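Local coordinates for protein aspartate aminotransferase (Plasmodium falciparum, PDB 3K7Y) that probably catalyses the pyridoxal-phosphate-dependent transfer of an amino group from L-aspartate to 2-oxoglutarate, yielding oxaloacetate and L-glutamate, at residues E30-S35 with H372-I376; F328-L332 with I394-C399; L361-H367 with S401-I405; L354-P359 with N378-S384. All coordinates share one frame; numbering follows the deposited sequence.

Interaction 1: E30-S35 with H372-I376; sequences EKINLS and HIYII
With CG of Lys-31 and CG of Tyr-374 each anti to its own carbonyl carbon (chi1 -85° and -46°), the lysine chain passes the phenol at its edge, near the ring plane. They meet at the start of a two-stranded parallel sheet, 32-33 beside 373-374, in the small domain of this aminotransferase, with Tyr-374 in one strand and Lys-31 just ahead of the other. Ile-32 is gripped at both its backbone polar atoms: its N gives a hydrogen bond to O of His-372 at 2.6 Å, and its O accepts one from N of Tyr-374 at 2.9 Å. Leu-34 N adds a weak bond to Tyr-374 O. Ile-32 and Ile-373 share one face, where Ile-32 packs on helix 390-403; CD1 of Leu-34 lies obliquely against CG1 of Ile-373, 3.8 Å away. The other face carries Asn-33 and Tyr-374, whose side chains touch helix 15-23. Lys-31 runs alongside the Tyr-374 ring and then bends at chi3, carrying NZ away to hydrogen bonds with the backbone O atoms of Phe-23 and Asp-26. The lysine meets its neighbours with its aliphatic part: CG is 3.9 Å from CB of His-372 and CD 3.9 Å from OH of Tyr-374.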
loop_
_atom_site.group_PDB
_atom_site.type_symbol
_atom_site.label_atom_id
_atom_site.label_comp_id
_atom_site.label_asym_id
_atom_site.label_seq_id
_atom_site.Cartn_x
_atom_site.Cartn_y
_atom_site.Cartn_z
ATOM N N GLU A 30 2.378 -34.644 7.219
ATOM C CA GLU A 30 3.826 -34.838 7.055
ATOM C C GLU A 30 4.286 -34.222 5.714
ATOM O O GLU A 30 5.360 -34.533 5.186
ATOM C CB GLU A 30 4.241 -36.320 7.220
ATOM C CG GLU A 30 5.580 -36.691 6.559
ATOM C CD GLU A 30 6.370 -37.752 7.299
ATOM O OE1 GLU A 30 5.910 -38.910 7.371
ATOM O OE2 GLU A 30 7.468 -37.428 7.800
ATOM N N LYS A 31 3.457 -33.335 5.171
ATOM C CA LYS A 31 3.875 -32.494 4.065
ATOM C C LYS A 31 4.951 -31.549 4.584
ATOM O O LYS A 31 4.881 -31.089 5.725
ATOM C CB LYS A 31 2.693 -31.711 3.494
ATOM C CG LYS A 31 1.878 -32.472 2.452
ATOM C CD LYS A 31 0.795 -31.601 1.798
ATOM C CE LYS A 31 -0.204 -31.017 2.808
ATOM N NZ LYS A 31 -1.210 -30.111 2.185
ATOM N N ILE A 32 5.957 -31.289 3.754
ATOM C CA ILE A 32 7.061 -30.405 4.136
ATOM C C ILE A 32 7.185 -29.159 3.252
ATOM O O ILE A 32 7.172 -29.227 2.019
ATOM C CB ILE A 32 8.411 -31.156 4.253
ATOM C CG1 ILE A 32 8.324 -32.222 5.350
ATOM C CG2 ILE A 32 9.542 -30.193 4.575
ATOM C CD1 ILE A 32 9.423 -33.266 5.325
ATOM N N ASN A 33 7.345 -28.036 3.944
ATOM C CA ASN A 33 7.267 -26.675 3.435
ATOM C C ASN A 33 8.631 -26.018 3.303
ATOM O O ASN A 33 9.111 -25.405 4.259
ATOM C CB ASN A 33 6.477 -25.867 4.464
ATOM C CG ASN A 33 6.718 -26.352 5.917
ATOM O OD1 ASN A 33 6.266 -27.436 6.309
ATOM N ND2 ASN A 33 7.428 -25.545 6.707
ATOM N N LEU A 34 9.266 -26.128 2.141
ATOM C CA LEU A 34 10.620 -25.579 1.990
ATOM C C LEU A 34 10.758 -24.545 0.873
ATOM O O LEU A 34 11.823 -24.400 0.285
ATOM C CB LEU A 34 11.651 -26.704 1.806
ATOM C CG LEU A 34 11.755 -27.850 2.827
ATOM C CD1 LEU A 34 12.771 -28.881 2.381
ATOM C CD2 LEU A 34 12.095 -27.356 4.233
ATOM N N SER A 35 9.687 -23.806 0.606
ATOM C CA SER A 35 9.639 -22.878 -0.524
ATOM C C SER A 35 9.234 -21.483 -0.068
ATOM O O SER A 35 9.700 -20.471 -0.608
ATOM C CB SER A 35 8.627 -23.379 -1.542
ATOM O OG SER A 35 7.371 -23.540 -0.910
ATOM N N HIS A 372 6.396 -35.973 0.021
ATOM C CA HIS A 372 5.574 -34.792 0.240
ATOM C C HIS A 372 6.373 -33.572 0.699
ATOM O O HIS A 372 6.025 -32.878 1.660
ATOM C CB HIS A 372 4.334 -35.161 1.066
ATOM C CG HIS A 372 3.563 -36.301 0.471
ATOM N ND1 HIS A 372 3.682 -37.599 0.925
ATOM C CD2 HIS A 372 2.726 -36.350 -0.596
ATOM C CE1 HIS A 372 2.927 -38.395 0.186
ATOM N NE2 HIS A 372 2.333 -37.662 -0.742
ATOM N N ILE A 373 7.441 -33.306 -0.054
ATOM C CA ILE A 373 8.345 -32.182 0.215
ATOM C C ILE A 373 8.434 -31.162 -0.934
ATOM O O ILE A 373 8.726 -31.527 -2.079
ATOM C CB ILE A 373 9.767 -32.664 0.601
ATOM C CG1 ILE A 373 10.742 -31.485 0.496
ATOM C CG2 ILE A 373 10.193 -33.878 -0.225
ATOM C CD1 ILE A 373 12.143 -31.829 0.060
ATOM N N TYR A 374 8.202 -29.888 -0.615
ATOM C CA TYR A 374 8.157 -28.827 -1.637
ATOM C C TYR A 374 9.294 -27.795 -1.547
ATOM O O TYR A 374 9.669 -27.338 -0.469
ATOM C CB TYR A 374 6.765 -28.155 -1.698
ATOM C CG TYR A 374 5.643 -29.160 -1.700
ATOM C CD1 TYR A 374 5.003 -29.515 -0.514
ATOM C CD2 TYR A 374 5.244 -29.789 -2.877
ATOM C CE1 TYR A 374 3.977 -30.465 -0.499
ATOM C CE2 TYR A 374 4.215 -30.751 -2.881
ATOM C CZ TYR A 374 3.586 -31.082 -1.687
ATOM O OH TYR A 374 2.567 -32.018 -1.658
ATOM N N ILE A 375 9.795 -27.427 -2.722
ATOM C CA ILE A 375 11.089 -26.776 -2.918
ATOM C C ILE A 375 10.960 -25.943 -4.198
ATOM O O ILE A 375 10.222 -26.329 -5.091
ATOM C CB ILE A 375 12.165 -27.878 -3.095
ATOM C CG1 ILE A 375 13.409 -27.378 -3.825
ATOM C CG2 ILE A 375 11.576 -29.043 -3.894
ATOM C CD1 ILE A 375 14.075 -28.435 -4.697
ATOM N N ILE A 376 11.655 -24.814 -4.302
ATOM C CA ILE A 376 11.543 -23.994 -5.515
ATOM C C ILE A 376 12.228 -24.646 -6.743
ATOM O O ILE A 376 13.219 -25.366 -6.621
ATOM C CB ILE A 376 12.019 -22.518 -5.298
ATOM C CG1 ILE A 376 11.336 -21.890 -4.076
ATOM C CG2 ILE A 376 11.773 -21.650 -6.539
ATOM C CD1 ILE A 376 12.261 -21.805 -2.811
#

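Interaction 2: F328-L332 with I394-C399; sequences FFNKL and IADKIC
Phe-328 turns the edge of its ring to helix 390-403, overlapping two isoleucines one helical turn apart: CE1 meets CG2 of Ile-394 at 3.8 Å, and CZ meets CD1 of Ile-398, also at 3.8 Å. Ile-394 comes in at about a right angle to the phenylalanine, whereas Ile-398 arrives from the opposite direction, both methyls lying near the ring plane. The ring gets there because chi1 of 177° sets CG anti to the backbone N. One turn further on, a single methyl, CD2 of Leu-332, does most of the work. It rests between CB of Ala-395 (3.7 Å), CG2 of Ile-398 (3.7 Å) and SG of Cys-399 (4.0 Å). Ala-395 lets the backbones close in, its CA being 5.3 Å from that of Leu-332, while its CB also touches CB of Lys-331. The axes of the two short segments pass 9.3 Å apart at a crossing angle of -49°. This is helix-helix packing within the small domain, between the C-terminal part of helix 304-335 and the last helix, away from the cofactor. The side-chain pairs are apolar, although CD2 of Leu-332 also lies against the Ala-395 carbonyl O, so fit and exclusion of water probably matter more here than directed bonds.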
loop_
_atom_site.group_PDB
_atom_site.type_symbol
_atom_site.label_atom_id
_atom_site.label_comp_id
_atom_site.label_asym_id
_atom_site.label_seq_id
_atom_site.Cartn_x
_atom_site.Cartn_y
_atom_site.Cartn_z
ATOM N N PHE A 328 22.089 -29.819 8.401
ATOM C CA PHE A 328 21.402 -30.339 7.238
ATOM C C PHE A 328 22.317 -31.072 6.235
ATOM O O PHE A 328 22.070 -32.233 5.906
ATOM C CB PHE A 328 20.581 -29.223 6.569
ATOM C CG PHE A 328 19.887 -29.652 5.307
ATOM C CD1 PHE A 328 18.906 -30.633 5.331
ATOM C CD2 PHE A 328 20.228 -29.083 4.088
ATOM C CE1 PHE A 328 18.272 -31.043 4.157
ATOM C CE2 PHE A 328 19.594 -29.482 2.910
ATOM C CZ PHE A 328 18.614 -30.470 2.945
ATOM N N PHE A 329 23.372 -30.406 5.766
ATOM C CA PHE A 329 24.274 -31.015 4.783
ATOM C C PHE A 329 25.059 -32.156 5.387
ATOM O O PHE A 329 25.547 -33.028 4.673
ATOM C CB PHE A 329 25.214 -29.978 4.160
ATOM C CG PHE A 329 24.490 -28.908 3.400
ATOM C CD1 PHE A 329 23.970 -29.166 2.135
ATOM C CD2 PHE A 329 24.299 -27.660 3.958
ATOM C CE1 PHE A 329 23.276 -28.203 1.441
ATOM C CE2 PHE A 329 23.609 -26.681 3.269
ATOM C CZ PHE A 329 23.093 -26.955 2.008
ATOM N N ASN A 330 25.175 -32.153 6.707
ATOM C CA ASN A 330 25.824 -33.256 7.392
ATOM C C ASN A 330 24.984 -34.544 7.376
ATOM O O ASN A 330 25.528 -35.660 7.387
ATOM C CB ASN A 330 26.226 -32.855 8.810
ATOM C CG ASN A 330 27.473 -31.994 8.839
ATOM O OD1 ASN A 330 27.668 -31.219 9.769
ATOM N ND2 ASN A 330 28.330 -32.134 7.830
ATOM N N LYS A 331 23.662 -34.390 7.345
ATOM C CA LYS A 331 22.793 -35.548 7.210
ATOM C C LYS A 331 22.803 -36.063 5.771
ATOM O O LYS A 331 22.565 -37.253 5.524
ATOM C CB LYS A 331 21.376 -35.233 7.684
ATOM C CG LYS A 331 21.256 -35.076 9.204
ATOM C CD LYS A 331 20.985 -36.399 9.933
ATOM C CE LYS A 331 20.967 -36.205 11.442
ATOM N NZ LYS A 331 20.741 -37.478 12.172
ATOM N N LEU A 332 23.110 -35.169 4.833
ATOM C CA LEU A 332 23.190 -35.510 3.414
ATOM C C LEU A 332 24.530 -36.128 3.075
ATOM O O LEU A 332 24.621 -36.935 2.152
ATOM C CB LEU A 332 22.971 -34.276 2.531
ATOM C CG LEU A 332 21.578 -33.675 2.336
ATOM C CD1 LEU A 332 21.675 -32.454 1.459
ATOM C CD2 LEU A 332 20.647 -34.682 1.706
ATOM N N ILE A 394 13.795 -35.910 4.985
ATOM C CA ILE A 394 14.209 -35.013 3.917
ATOM C C ILE A 394 15.483 -35.502 3.225
ATOM O O ILE A 394 15.504 -35.712 2.007
ATOM C CB ILE A 394 14.443 -33.586 4.454
ATOM C CG1 ILE A 394 13.160 -33.020 5.057
ATOM C CG2 ILE A 394 14.933 -32.680 3.345
ATOM C CD1 ILE A 394 13.357 -31.740 5.808
ATOM N N ALA A 395 16.533 -35.681 4.024
ATOM C CA ALA A 395 17.868 -35.972 3.527
ATOM C C ALA A 395 17.869 -37.299 2.799
ATOM O O ALA A 395 18.443 -37.418 1.712
ATOM C CB ALA A 395 18.873 -35.972 4.672
ATOM N N ASP A 396 17.198 -38.280 3.395
ATOM C CA ASP A 396 16.956 -39.554 2.748
ATOM C C ASP A 396 16.327 -39.351 1.369
ATOM O O ASP A 396 16.944 -39.673 0.359
ATOM C CB ASP A 396 16.081 -40.444 3.632
ATOM C CG ASP A 396 15.776 -41.785 2.999
ATOM O OD1 ASP A 396 16.354 -42.129 1.941
ATOM O OD2 ASP A 396 14.941 -42.501 3.574
ATOM N N LYS A 397 15.123 -38.790 1.325
ATOM C CA LYS A 397 14.402 -38.635 0.063
ATOM C C LYS A 397 15.178 -37.901 -1.041
ATOM O O LYS A 397 15.003 -38.204 -2.225
ATOM C CB LYS A 397 13.037 -37.984 0.288
ATOM C CG LYS A 397 11.992 -38.892 0.970
ATOM C CD LYS A 397 11.876 -40.254 0.290
ATOM C CE LYS A 397 10.876 -41.157 0.986
ATOM N NZ LYS A 397 11.347 -41.602 2.328
ATOM N N ILE A 398 16.031 -36.951 -0.642
ATOM C CA ILE A 398 16.900 -36.201 -1.554
ATOM C C ILE A 398 17.905 -37.116 -2.219
ATOM O O ILE A 398 18.151 -37.027 -3.420
ATOM C CB ILE A 398 17.681 -35.104 -0.804
ATOM C CG1 ILE A 398 16.810 -33.859 -0.596
ATOM C CG2 ILE A 398 18.946 -34.717 -1.574
ATOM C CD1 ILE A 398 17.549 -32.675 0.029
ATOM N N CYS A 399 18.498 -37.989 -1.415
ATOM C CA CYS A 399 19.458 -38.957 -1.907
ATOM C C CYS A 399 18.725 -40.005 -2.728
ATOM O O CYS A 399 19.049 -40.213 -3.892
ATOM C CB CYS A 399 20.216 -39.583 -0.735
ATOM S SG CYS A 399 21.216 -38.376 0.226
#

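Interaction 3: L361-H367 with S401-I405; sequences LAKIAEH and SLSQI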
loop_
_atom_site.group_PDB
_atom_site.type_symbol
_atom_site.label_atom_id
_atom_site.label_comp_id
_atom_site.label_asym_id
_atom_site.label_seq_id
_atom_site.Cartn_x
_atom_site.Cartn_y
_atom_site.Cartn_z
ATOM N N LEU A 361 19.619 -29.450 -7.287
ATOM C CA LEU A 361 18.272 -29.908 -6.935
ATOM C C LEU A 361 17.194 -29.485 -7.939
ATOM O O LEU A 361 16.115 -30.088 -7.996
ATOM C CB LEU A 361 17.906 -29.469 -5.506
ATOM C CG LEU A 361 18.294 -30.374 -4.319
ATOM C CD1 LEU A 361 19.477 -31.264 -4.594
ATOM C CD2 LEU A 361 18.552 -29.582 -3.059
ATOM N N ALA A 362 17.487 -28.465 -8.742
ATOM C CA ALA A 362 16.572 -28.074 -9.809
ATOM C C ALA A 362 16.142 -29.311 -10.616
ATOM O O ALA A 362 14.964 -29.461 -10.940
ATOM C CB ALA A 362 17.212 -27.027 -10.701
ATOM N N LYS A 363 17.102 -30.199 -10.898
ATOM C CA LYS A 363 16.853 -31.483 -11.567
ATOM C C LYS A 363 15.818 -32.378 -10.865
ATOM O O LYS A 363 15.062 -33.079 -11.528
ATOM C CB LYS A 363 18.161 -32.286 -11.710
ATOM C CG LYS A 363 19.268 -31.666 -12.573
ATOM C CD LYS A 363 20.316 -32.723 -12.943
ATOM C CE LYS A 363 19.783 -33.748 -13.978
ATOM N NZ LYS A 363 20.575 -35.029 -14.087
ATOM N N ILE A 364 15.793 -32.349 -9.532
ATOM C CA ILE A 364 15.020 -33.317 -8.728
ATOM C C ILE A 364 13.717 -32.722 -8.114
ATOM O O ILE A 364 12.975 -33.393 -7.390
ATOM C CB ILE A 364 15.974 -34.023 -7.674
ATOM C CG1 ILE A 364 15.973 -35.530 -7.870
ATOM C CG2 ILE A 364 15.736 -33.593 -6.211
ATOM C CD1 ILE A 364 16.762 -35.962 -9.066
ATOM N N ALA A 365 13.434 -31.470 -8.460
ATOM C CA ALA A 365 12.366 -30.697 -7.826
ATOM C C ALA A 365 10.968 -31.303 -7.960
ATOM O O ALA A 365 10.189 -31.283 -7.003
ATOM C CB ALA A 365 12.378 -29.261 -8.337
ATOM N N GLU A 366 10.652 -31.839 -9.136
ATOM C CA GLU A 366 9.310 -32.347 -9.400
ATOM C C GLU A 366 9.192 -33.809 -9.000
ATOM O O GLU A 366 8.095 -34.361 -8.962
ATOM C CB GLU A 366 8.913 -32.117 -10.871
ATOM C CG GLU A 366 7.454 -31.662 -11.093
ATOM C CD GLU A 366 7.078 -30.400 -10.288
ATOM O OE1 GLU A 366 5.951 -30.363 -9.752
ATOM O OE2 GLU A 366 7.901 -29.453 -10.179
ATOM N N HIS A 367 10.322 -34.434 -8.695
ATOM C CA HIS A 367 10.306 -35.790 -8.166
ATOM C C HIS A 367 10.254 -35.771 -6.649
ATOM O O HIS A 367 9.853 -36.746 -6.022
ATOM C CB HIS A 367 11.516 -36.610 -8.630
ATOM C CG HIS A 367 11.222 -38.070 -8.742
ATOM N ND1 HIS A 367 10.637 -38.790 -7.718
ATOM C CD2 HIS A 367 11.379 -38.937 -9.771
ATOM C CE1 HIS A 367 10.464 -40.042 -8.105
ATOM N NE2 HIS A 367 10.904 -40.158 -9.347
ATOM N N SER A 401 15.993 -39.859 -4.140
ATOM C CA SER A 401 15.540 -39.199 -5.330
ATOM C C SER A 401 16.682 -38.895 -6.281
ATOM O O SER A 401 16.537 -39.021 -7.500
ATOM C CB SER A 401 14.832 -37.934 -4.977
ATOM O OG SER A 401 13.978 -37.653 -6.040
ATOM N N LEU A 402 17.826 -38.514 -5.725
ATOM C CA LEU A 402 18.976 -38.193 -6.542
ATOM C C LEU A 402 19.495 -39.394 -7.304
ATOM O O LEU A 402 19.938 -39.262 -8.447
ATOM C CB LEU A 402 20.075 -37.574 -5.695
ATOM C CG LEU A 402 20.058 -36.057 -5.837
ATOM C CD1 LEU A 402 20.817 -35.368 -4.710
ATOM C CD2 LEU A 402 20.613 -35.682 -7.206
ATOM N N SER A 403 19.413 -40.565 -6.677
ATOM C CA SER A 403 19.984 -41.775 -7.244
ATOM C C SER A 403 19.213 -42.306 -8.448
ATOM O O SER A 403 19.775 -43.054 -9.247
ATOM C CB SER A 403 20.118 -42.858 -6.184
ATOM O OG SER A 403 20.141 -44.151 -6.783
ATOM N N GLN A 404 17.940 -41.934 -8.583
ATOM C CA GLN A 404 17.175 -42.330 -9.765
ATOM C C GLN A 404 17.611 -41.542 -11.003
ATOM O O GLN A 404 16.780 -40.900 -11.649
ATOM C CB GLN A 404 15.678 -42.108 -9.570
ATOM C CG GLN A 404 15.026 -42.853 -8.430
ATOM C CD GLN A 404 13.507 -42.730 -8.470
ATOM O OE1 GLN A 404 12.956 -42.013 -9.309
ATOM N NE2 GLN A 404 12.826 -43.437 -7.566
ATOM N N ILE A 405 18.906 -41.562 -11.319
ATOM C CA ILE A 405 19.409 -40.985 -12.580
ATOM C C ILE A 405 20.770 -41.573 -12.982
ATOM O O ILE A 405 20.881 -42.605 -13.675
ATOM C CB ILE A 405 19.470 -39.427 -12.562
ATOM C CG1 ILE A 405 18.706 -38.854 -11.352
ATOM C CG2 ILE A 405 19.021 -38.872 -13.918
ATOM C CD1 ILE A 405 17.710 -37.786 -11.666
ATOM O OXT ILE A 405 21.793 -41.001 -12.603
#
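Ile-364 and His-367 both reach toward the last turn of helix 390-403 and the chain end beyond it, one into a close fit and the other into a looser one. On the tight side, Ile-364 lays CG1 beside OG of Ser-401 and brings CD1 to 4.0 Å from CA of Leu-402. Its CD1 also meets CD1 of Ile-405, the two side chains overlapping as they run in opposing directions. Leu-361 extends this apolar patch, its CD1 standing 4.3 Å from CD1 of Leu-402. The side open to solvent, where Lys-363, Gln-404 and Ile-405 are exposed, is looser. His-367 and Gln-404 cross at about a right angle, with ring and amide planes 86° apart; NE2 of His-367 and OE1 of Gln-404 are close at 2.8 Å, but the angle is too poor for a hydrogen bond. CB of His-367 lies 3.7 Å from OG of Ser-401. Lys-363, bent at chi3, merely brings NZ to 4.1 Å from CG2 of Ile-405, the C-terminal residue. The contact thus packs the connection between strands 355-357 and 373-374 onto the end of the last helix; Leu-361 and Ala-365 also touch Ile-375, and Leu-402 touches Tyr-343 and Trp-345 of the loop that precedes strand 355-357.

Interaction 4: L354-P359 with N378-S384; sequences LFSFVP and NGRINVS
Strands 355-357 and 380-382 run antiparallel, their short axes 156° apart, with Ser-356 and Ile-381 as the hydrogen-bonded pair: Ser-356 N bonds to a lone pair of Ile-381 O at 2.9 Å, the return bond from Ile-381 N being weak. Beyond this pair, Val-383 N donates to Leu-354 O in the carbonyl plane at 3.3 Å. On the face bearing Phe-355, Phe-357 and Arg-380, the arginine guanidinium is laid almost parallel over the Phe-355 ring, centres 3.8 Å apart and planes at 8°, a cation-pi stack. CG anti to the backbone N (chi1 -167°) and a bend at chi3 fold the arginine over the ring, so CD also makes a CH-pi contact, 3.6 Å from the centroid. CB of Leu-354 covers the opposite face. This two-stranded sheet is a small-domain element of the aminotransferase fold, here reaching the active site. NH1 of Arg-380 bonds to OD1 of Asn-185, a cofactor-binding residue, and NH2 to O of Ser-35; the setting is consistent with the arginine that binds the substrate alpha-carboxylate in related enzymes. Phe-357 presents its ring edge to N of Arg-380, while its CE1 comes 3.5 Å from O of Asn-378.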
loop_
_atom_site.group_PDB
_atom_site.type_symbol
_atom_site.label_atom_id
_atom_site.label_comp_id
_atom_site.label_asym_id
_atom_site.label_seq_id
_atom_site.Cartn_x
_atom_site.Cartn_y
_atom_site.Cartn_z
ATOM N N LEU A 354 18.222 -16.855 4.979
ATOM C CA LEU A 354 17.057 -17.669 5.280
ATOM C C LEU A 354 17.060 -18.977 4.473
ATOM O O LEU A 354 16.411 -19.960 4.867
ATOM C CB LEU A 354 15.813 -16.850 4.946
ATOM C CG LEU A 354 14.660 -16.693 5.937
ATOM C CD1 LEU A 354 14.058 -15.324 5.783
ATOM C CD2 LEU A 354 13.581 -17.762 5.754
ATOM N N PHE A 355 17.775 -18.977 3.342
ATOM C CA PHE A 355 17.800 -20.139 2.444
ATOM C C PHE A 355 19.172 -20.788 2.260
ATOM O O PHE A 355 20.200 -20.257 2.672
ATOM C CB PHE A 355 17.292 -19.780 1.036
ATOM C CG PHE A 355 16.093 -18.891 1.012
ATOM C CD1 PHE A 355 14.833 -19.393 1.272
ATOM C CD2 PHE A 355 16.227 -17.546 0.697
ATOM C CE1 PHE A 355 13.729 -18.547 1.240
ATOM C CE2 PHE A 355 15.140 -16.706 0.664
ATOM C CZ PHE A 355 13.895 -17.199 0.934
ATOM N N SER A 356 19.164 -21.952 1.626
ATOM C CA SER A 356 20.348 -22.452 0.946
ATOM C C SER A 356 19.993 -22.574 -0.534
ATOM O O SER A 356 18.813 -22.644 -0.880
ATOM C CB SER A 356 20.809 -23.788 1.527
ATOM O OG SER A 356 21.688 -23.580 2.618
ATOM N N PHE A 357 21.007 -22.570 -1.395
ATOM C CA PHE A 357 20.804 -22.605 -2.833
ATOM C C PHE A 357 21.623 -23.755 -3.413
ATOM O O PHE A 357 22.860 -23.703 -3.422
ATOM C CB PHE A 357 21.229 -21.268 -3.438
ATOM C CG PHE A 357 20.928 -21.118 -4.915
ATOM C CD1 PHE A 357 19.676 -21.441 -5.432
ATOM C CD2 PHE A 357 21.889 -20.591 -5.775
ATOM C CE1 PHE A 357 19.409 -21.284 -6.794
ATOM C CE2 PHE A 357 21.629 -20.427 -7.131
ATOM C CZ PHE A 357 20.391 -20.773 -7.644
ATOM N N VAL A 358 20.934 -24.799 -3.877
ATOM C CA VAL A 358 21.589 -25.995 -4.401
ATOM C C VAL A 358 21.151 -26.234 -5.852
ATOM O O VAL A 358 20.202 -26.988 -6.092
ATOM C CB VAL A 358 21.244 -27.240 -3.516
ATOM C CG1 VAL A 358 21.995 -28.508 -3.971
ATOM C CG2 VAL A 358 21.535 -26.957 -2.055
ATOM N N PRO A 359 21.820 -25.589 -6.829
ATOM C CA PRO A 359 21.344 -25.731 -8.213
ATOM C C PRO A 359 21.070 -27.181 -8.607
ATOM O O PRO A 359 20.052 -27.475 -9.248
ATOM C CB PRO A 359 22.482 -25.117 -9.037
ATOM C CG PRO A 359 23.007 -24.023 -8.149
ATOM C CD PRO A 359 22.884 -24.567 -6.722
ATOM N N ASN A 378 14.293 -23.815 -8.847
ATOM C CA ASN A 378 15.698 -23.504 -9.158
ATOM C C ASN A 378 16.766 -24.072 -8.202
ATOM O O ASN A 378 17.970 -23.936 -8.467
ATOM C CB ASN A 378 15.895 -21.984 -9.369
ATOM C CG ASN A 378 15.619 -21.141 -8.105
ATOM O OD1 ASN A 378 15.552 -19.918 -8.184
ATOM N ND2 ASN A 378 15.459 -21.785 -6.958
ATOM N N GLY A 379 16.325 -24.699 -7.110
ATOM C CA GLY A 379 17.224 -25.189 -6.088
ATOM C C GLY A 379 17.113 -24.522 -4.721
ATOM O O GLY A 379 17.591 -25.086 -3.744
ATOM N N ARG A 380 16.505 -23.332 -4.633
ATOM C CA ARG A 380 16.401 -22.572 -3.358
ATOM C C ARG A 380 15.678 -23.335 -2.237
ATOM O O ARG A 380 14.702 -24.058 -2.483
ATOM C CB ARG A 380 15.731 -21.212 -3.565
ATOM C CG ARG A 380 15.893 -20.273 -2.368
ATOM C CD ARG A 380 15.110 -18.966 -2.507
ATOM N NE ARG A 380 13.707 -19.085 -2.099
ATOM C CZ ARG A 380 12.829 -18.082 -2.103
ATOM N NH1 ARG A 380 13.191 -16.860 -2.495
ATOM N NH2 ARG A 380 11.578 -18.298 -1.704
ATOM N N ILE A 381 16.137 -23.167 -1.002
ATOM C CA ILE A 381 15.641 -24.005 0.085
ATOM C C ILE A 381 15.447 -23.260 1.377
ATOM O O ILE A 381 16.403 -22.737 1.954
ATOM C CB ILE A 381 16.596 -25.164 0.334
ATOM C CG1 ILE A 381 16.112 -26.405 -0.393
ATOM C CG2 ILE A 381 16.754 -25.466 1.816
ATOM C CD1 ILE A 381 17.187 -27.450 -0.442
ATOM N N ASN A 382 14.204 -23.239 1.839
ATOM C CA ASN A 382 13.892 -22.660 3.121
ATOM C C ASN A 382 14.451 -23.544 4.237
ATOM O O ASN A 382 13.881 -24.590 4.566
ATOM C CB ASN A 382 12.386 -22.458 3.272
ATOM C CG ASN A 382 12.049 -21.482 4.367
ATOM O OD1 ASN A 382 12.774 -20.519 4.583
ATOM N ND2 ASN A 382 10.948 -21.725 5.075
ATOM N N VAL A 383 15.582 -23.121 4.798
ATOM C CA VAL A 383 16.287 -23.890 5.809
ATOM C C VAL A 383 15.510 -23.894 7.110
ATOM O O VAL A 383 15.443 -24.908 7.787
ATOM C CB VAL A 383 17.720 -23.355 6.031
ATOM C CG1 VAL A 383 18.282 -23.827 7.362
ATOM C CG2 VAL A 383 18.631 -23.796 4.896
ATOM N N SER A 384 14.899 -22.762 7.439
ATOM C CA SER A 384 14.204 -22.590 8.726
ATOM C C SER A 384 13.086 -23.607 8.976
ATOM O O SER A 384 12.527 -23.662 10.079
ATOM C CB SER A 384 13.661 -21.166 8.851
ATOM O OG SER A 384 13.059 -20.774 7.634
#

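How the interactions relate
All four contacts belong to the small domain, at differing distances from the cofactor. Interaction 4 is close to it, the side chain of Phe-355 being about 6 Å from bound pyridoxal phosphate; the side chain of Ile-376 in interaction 1 is about 11 Å from it. These two are tied by a probable hydrogen bond of 3.1 Å from N of Asn-382 to O of Leu-34. Interactions 2 and 3 lie away from the site and share helix 390-403, which packs back on interaction 1 where Ile-394 CG1 meets Ile-32 CD1 at 3.8 Å. Phe-329 CE2 of helix 304-335 reaches OG of Ser-356 at 3.7 Å, linking interactions 2 and 4, and Leu-361 CD2 touches Ile-381 CD1 at 3.6 Å, linking 3 and 4.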